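Local coordinates for D-alanine--D-alanine ligase (Coxiella burnetii, PDB 3TQT), which joins two D-alanine molecules into D-alanyl-D-alanine at the expense of ATP, supplying a precursor for cell-wall peptidoglycan, at residues R74-I78 against P86-L90; A99-P104 against L125-G129. All coordinates share one frame; numbering follows the deposited sequence.

Contact 1 (R74-I78 against P86-L90); sequences RPITI and PWQSL
I78 meets W87 across a non-hydrogen-bonded antiparallel pair, the branch methyl CG2 lying in the indole plane at its edge, 3.6 Å from CZ3. With chi1 of I78 at 61°, CG1 sits between the backbone N and carbonyl carbon and leads the ethyl arm away from the strand 87-89, which leaves CG2 to meet the ring. P86, the loop residue just before the strand, lays CG over the ring centre, while I78 meets the edge; NE1 is hydrogen-bonded to S8 OG. I76 adds a looser touch, its CD1 4.1 Å from W87 CB.

On the opposite face of the sheet T77 pairs with Q88. The CG2 methyl of T77 packs against L90 CD2 at 3.6 Å, the two side chains running roughly at right angles. Placing OG1 anti to the backbone N (chi1 -176°) turns CG2 back between N and C; the hydroxyl is hydrogen-bonded to I78 O of the second subunit. The extended Q88 chain brings OE1 to a hydrogen bond with R96 NE.

The backbones are tied at T77 by two hydrogen bonds, T77 N to Q88 O and Q88 N to T77 O, both 2.8 Å. L90 N reaches P75 O at 3.0 Å, and a water also donates to this carbonyl. This is a beta hairpin in the mixed sheet of the N-terminal domain, set at the dimer interface, where T77 and I78 both meet the second subunit and I78 packs on its counterpart.

Contact 2 (A99-P104 against L125-G129); sequences ADCVFP and LPYVG
V128 carries its two methyls to the F103 ring through a chi1 of 168°, which sets CG1 anti to the backbone N and CG2 beside that N. CG2 stands over one ring face, 3.9 Å from the centroid and offset toward the rim, a CH-pi contact; CG1 reaches the CE2 and CZ end of the ring, 3.8 Å from CE2. In C101 the sulfur is likewise anti to N, and SG lies 4.2 Å from V128 CG2, alongside the same methyl.

The backbone of 125-129 runs beside the strand 101-104 and joins it through a single bridge, V102 with Y127. V102 N donates to P126 O at 2.9 Å, while V128 N reaches V102 O at 2.8 Å. The strand 101-104 is one of the two outer strands in the mixed sheet of the N-terminal domain, next to strand 5-12, and this loop between helices 115-122 and 132-139 lies along its other edge.

V102 sends CG2 obliquely across L125 CD1 at 3.9 Å, and L120 of helix 115-122 touches both side chains. Just before the strand, P126 CG lies 3.2 Å from D100 O, and at the strand's end P104 CD lies 3.3 Å from V128 O. P104 CG also nears Y127 CD1, the side chains roughly perpendicular. The Y127 hydroxyl is hydrogen-bonded to E121 OE2, and its ring makes a cation-pi contact with R354 of the C-terminal helix 340-370, whose L344 and L347 also touch F103.

Contact 1 and contact 2 lie 16 Å apart between centres, yet they touch through P86 and W87. P86 CG packs on L125 CD1 at 3.6 Å, and W87 bridges to the other segment of contact 2, with NE1 3.7 Å from A99 CB and CZ2 3.9 Å from V102 CG2. Both reach the same mixed sheet: the hairpin of contact 1 lies toward one end, and strand 101-104 forms the other. In chain order contact 1 is closed before contact 2 opens. Both are structural packing away from the predicted ATP and magnesium sites; contact 1 borders the second subunit, whereas no other chain of the assembly touches contact 2.

Contact 1 (R74-I78 against P86-L90)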
loop_
_atom_site.group_PDB
_atom_site.type_symbol
_atom_site.label_atom_id
_atom_site.label_comp_id
_atom_site.label_asym_id
_atom_site.label_seq_id
_atom_site.Cartn_x
_atom_site.Cartn_y
_atom_site.Cartn_z
ATOM N N ARG A 74 -14.918 -23.958 -7.963
ATOM C CA ARG A 74 -13.761 -24.824 -7.793
ATOM C C ARG A 74 -12.712 -24.192 -6.889
ATOM O O ARG A 74 -12.263 -23.074 -7.140
ATOM C CB ARG A 74 -13.122 -25.116 -9.155
ATOM C CG ARG A 74 -14.084 -25.569 -10.258
ATOM C CD ARG A 74 -13.532 -25.184 -11.636
ATOM N NE ARG A 74 -13.813 -26.167 -12.683
ATOM C CZ ARG A 74 -14.688 -25.988 -13.668
ATOM N NH1 ARG A 74 -15.377 -24.861 -13.749
ATOM N NH2 ARG A 74 -14.873 -26.933 -14.579
ATOM N N PRO A 75 -12.310 -24.917 -5.838
ATOM C CA PRO A 75 -11.204 -24.482 -4.984
ATOM C C PRO A 75 -9.949 -24.221 -5.816
ATOM O O PRO A 75 -9.542 -25.053 -6.625
ATOM C CB PRO A 75 -10.993 -25.681 -4.052
ATOM C CG PRO A 75 -12.324 -26.340 -3.995
ATOM C CD PRO A 75 -12.912 -26.178 -5.368
ATOM N N ILE A 76 -9.349 -23.054 -5.641
ATOM C CA ILE A 76 -8.149 -22.742 -6.389
ATOM C C ILE A 76 -7.082 -22.169 -5.490
ATOM O O ILE A 76 -7.352 -21.679 -4.388
ATOM C CB ILE A 76 -8.407 -21.728 -7.510
ATOM C CG1 ILE A 76 -9.117 -20.483 -6.954
ATOM C CG2 ILE A 76 -9.177 -22.377 -8.666
ATOM C CD1 ILE A 76 -8.879 -19.226 -7.800
ATOM N N THR A 77 -5.853 -22.252 -5.966
ATOM C CA THR A 77 -4.812 -21.424 -5.412
ATOM C C THR A 77 -4.183 -20.674 -6.574
ATOM O O THR A 77 -4.774 -20.588 -7.642
ATOM C CB THR A 77 -3.793 -22.222 -4.611
ATOM O OG1 THR A 77 -2.857 -21.309 -4.025
ATOM C CG2 THR A 77 -3.067 -23.233 -5.496
ATOM N N ILE A 78 -3.009 -20.105 -6.370
ATOM C CA ILE A 78 -2.418 -19.294 -7.412
ATOM C C ILE A 78 -1.139 -19.943 -7.914
ATOM O O ILE A 78 -0.534 -20.760 -7.236
ATOM C CB ILE A 78 -2.162 -17.838 -6.947
ATOM C CG1 ILE A 78 -1.203 -17.812 -5.768
ATOM C CG2 ILE A 78 -3.471 -17.151 -6.587
ATOM C CD1 ILE A 78 -0.981 -16.434 -5.213
ATOM N N PRO A 86 -2.818 -17.556 -13.835
ATOM C CA PRO A 86 -2.462 -17.373 -12.429
ATOM C C PRO A 86 -3.246 -18.262 -11.471
ATOM O O PRO A 86 -2.784 -18.459 -10.350
ATOM C CB PRO A 86 -2.811 -15.909 -12.182
ATOM C CG PRO A 86 -3.929 -15.634 -13.126
ATOM C CD PRO A 86 -3.614 -16.430 -14.356
ATOM N N TRP A 87 -4.401 -18.775 -11.896
ATOM C CA TRP A 87 -5.262 -19.551 -11.012
ATOM C C TRP A 87 -5.055 -21.024 -11.268
ATOM O O TRP A 87 -5.047 -21.467 -12.424
ATOM C CB TRP A 87 -6.736 -19.234 -11.257
ATOM C CG TRP A 87 -7.050 -17.795 -11.443
ATOM C CD1 TRP A 87 -7.844 -17.252 -12.412
ATOM C CD2 TRP A 87 -6.586 -16.700 -10.640
ATOM N NE1 TRP A 87 -7.916 -15.881 -12.250
ATOM C CE2 TRP A 87 -7.145 -15.520 -11.176
ATOM C CE3 TRP A 87 -5.745 -16.600 -9.525
ATOM C CZ2 TRP A 87 -6.892 -14.264 -10.638
ATOM C CZ3 TRP A 87 -5.512 -15.347 -8.977
ATOM C CH2 TRP A 87 -6.078 -14.198 -9.538
ATOM N N GLN A 88 -4.908 -21.788 -10.198
ATOM C CA GLN A 88 -4.642 -23.214 -10.342
ATOM C C GLN A 88 -5.614 -24.001 -9.504
ATOM O O GLN A 88 -5.740 -23.754 -8.317
ATOM C CB GLN A 88 -3.221 -23.541 -9.897
ATOM C CG GLN A 88 -2.856 -25.005 -10.053
ATOM C CD GLN A 88 -1.388 -25.251 -9.813
ATOM O OE1 GLN A 88 -0.536 -24.486 -10.272
ATOM N NE2 GLN A 88 -1.078 -26.310 -9.078
ATOM N N SER A 89 -6.296 -24.958 -10.119
ATOM C CA SER A 89 -7.277 -25.759 -9.399
ATOM C C SER A 89 -6.588 -26.653 -8.371
ATOM O O SER A 89 -5.472 -27.115 -8.596
ATOM C CB SER A 89 -8.087 -26.608 -10.379
ATOM O OG SER A 89 -7.232 -27.402 -11.181
ATOM N N LEU A 90 -7.261 -26.897 -7.250
ATOM C CA LEU A 90 -6.695 -27.698 -6.162
ATOM C C LEU A 90 -6.978 -29.203 -6.275
ATOM O O LEU A 90 -8.031 -29.620 -6.756
ATOM C CB LEU A 90 -7.170 -27.166 -4.807
ATOM C CG LEU A 90 -6.475 -25.872 -4.389
ATOM C CD1 LEU A 90 -6.990 -25.388 -3.048
ATOM C CD2 LEU A 90 -4.975 -26.100 -4.328
HETATM O O HOH W 1 -10.364 -27.363 -7.788
#

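Contact 2 (A99-P104 against L125-G129)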
loop_
_atom_site.group_PDB
_atom_site.type_symbol
_atom_site.label_atom_id
_atom_site.label_comp_id
_atom_site.label_asym_id
_atom_site.label_seq_id
_atom_site.Cartn_x
_atom_site.Cartn_y
_atom_site.Cartn_z
ATOM N N ALA A 99 -6.077 -15.506 -16.969
ATOM C CA ALA A 99 -6.625 -14.210 -16.618
ATOM C C ALA A 99 -5.783 -13.154 -17.320
ATOM O O ALA A 99 -4.574 -13.093 -17.139
ATOM C CB ALA A 99 -6.617 -14.006 -15.109
ATOM N N ASP A 100 -6.426 -12.345 -18.148
ATOM C CA ASP A 100 -5.745 -11.257 -18.842
ATOM C C ASP A 100 -5.862 -9.969 -18.061
ATOM O O ASP A 100 -5.086 -9.031 -18.246
ATOM C CB ASP A 100 -6.363 -11.070 -20.218
ATOM C CG ASP A 100 -6.119 -12.256 -21.104
ATOM O OD1 ASP A 100 -4.958 -12.710 -21.133
ATOM O OD2 ASP A 100 -7.080 -12.740 -21.739
ATOM N N CYS A 101 -6.859 -9.921 -17.192
ATOM C CA CYS A 101 -7.064 -8.753 -16.358
ATOM C C CYS A 101 -7.972 -9.124 -15.204
ATOM O O CYS A 101 -8.911 -9.910 -15.356
ATOM C CB CYS A 101 -7.648 -7.588 -17.169
ATOM S SG CYS A 101 -7.885 -6.051 -16.221
ATOM N N VAL A 102 -7.669 -8.573 -14.038
ATOM C CA VAL A 102 -8.432 -8.881 -12.839
ATOM C C VAL A 102 -9.228 -7.659 -12.425
ATOM O O VAL A 102 -8.740 -6.536 -12.497
ATOM C CB VAL A 102 -7.501 -9.335 -11.698
ATOM C CG1 VAL A 102 -8.270 -9.495 -10.408
ATOM C CG2 VAL A 102 -6.784 -10.631 -12.093
ATOM N N PHE A 103 -10.470 -7.883 -12.015
ATOM C CA PHE A 103 -11.313 -6.808 -11.557
ATOM C C PHE A 103 -11.511 -7.029 -10.064
ATOM O O PHE A 103 -12.364 -7.806 -9.663
ATOM C CB PHE A 103 -12.651 -6.877 -12.296
ATOM C CG PHE A 103 -13.287 -5.539 -12.542
ATOM C CD1 PHE A 103 -13.587 -5.129 -13.832
ATOM C CD2 PHE A 103 -13.566 -4.689 -11.490
ATOM C CE1 PHE A 103 -14.169 -3.905 -14.054
ATOM C CE2 PHE A 103 -14.153 -3.467 -11.709
ATOM C CZ PHE A 103 -14.454 -3.077 -12.994
ATOM N N PRO A 104 -10.681 -6.379 -9.233
ATOM C CA PRO A 104 -10.814 -6.585 -7.799
ATOM C C PRO A 104 -12.118 -5.913 -7.371
ATOM O O PRO A 104 -12.305 -4.716 -7.615
ATOM C CB PRO A 104 -9.596 -5.850 -7.214
ATOM C CG PRO A 104 -8.791 -5.377 -8.373
ATOM C CD PRO A 104 -9.692 -5.340 -9.554
ATOM N N LEU A 125 -0.187 -9.477 -12.708
ATOM C CA LEU A 125 -1.432 -9.433 -13.465
ATOM C C LEU A 125 -1.938 -8.013 -13.618
ATOM O O LEU A 125 -1.876 -7.232 -12.675
ATOM C CB LEU A 125 -2.509 -10.246 -12.771
ATOM C CG LEU A 125 -2.287 -11.751 -12.700
ATOM C CD1 LEU A 125 -3.324 -12.369 -11.781
ATOM C CD2 LEU A 125 -2.349 -12.365 -14.100
ATOM N N PRO A 126 -2.452 -7.672 -14.805
ATOM C CA PRO A 126 -3.137 -6.377 -14.893
ATOM C C PRO A 126 -4.365 -6.416 -13.994
ATOM O O PRO A 126 -5.018 -7.455 -13.894
ATOM C CB PRO A 126 -3.555 -6.288 -16.371
ATOM C CG PRO A 126 -2.689 -7.304 -17.087
ATOM C CD PRO A 126 -2.449 -8.396 -16.088
ATOM N N TYR A 127 -4.675 -5.308 -13.329
ATOM C CA TYR A 127 -5.889 -5.264 -12.530
ATOM C C TYR A 127 -6.503 -3.873 -12.506
ATOM O O TYR A 127 -5.805 -2.850 -12.619
ATOM C CB TYR A 127 -5.640 -5.783 -11.112
ATOM C CG TYR A 127 -4.642 -4.984 -10.323
ATOM C CD1 TYR A 127 -5.055 -3.936 -9.497
ATOM C CD2 TYR A 127 -3.289 -5.287 -10.379
ATOM C CE1 TYR A 127 -4.153 -3.213 -8.769
ATOM C CE2 TYR A 127 -2.366 -4.558 -9.651
ATOM C CZ TYR A 127 -2.803 -3.532 -8.845
ATOM O OH TYR A 127 -1.883 -2.817 -8.131
ATOM N N VAL A 128 -7.815 -3.845 -12.344
ATOM C CA VAL A 128 -8.554 -2.598 -12.367
ATOM C C VAL A 128 -8.359 -1.780 -11.093
ATOM O O VAL A 128 -8.301 -2.324 -9.982
ATOM C CB VAL A 128 -10.035 -2.864 -12.585
ATOM C CG1 VAL A 128 -10.864 -1.590 -12.327
ATOM C CG2 VAL A 128 -10.247 -3.412 -13.994
ATOM N N GLY A 129 -8.240 -0.470 -11.266
ATOM C CA GLY A 129 -8.310 0.442 -10.133
ATOM C C GLY A 129 -6.986 0.777 -9.477
ATOM O O GLY A 129 -5.918 0.589 -10.051
#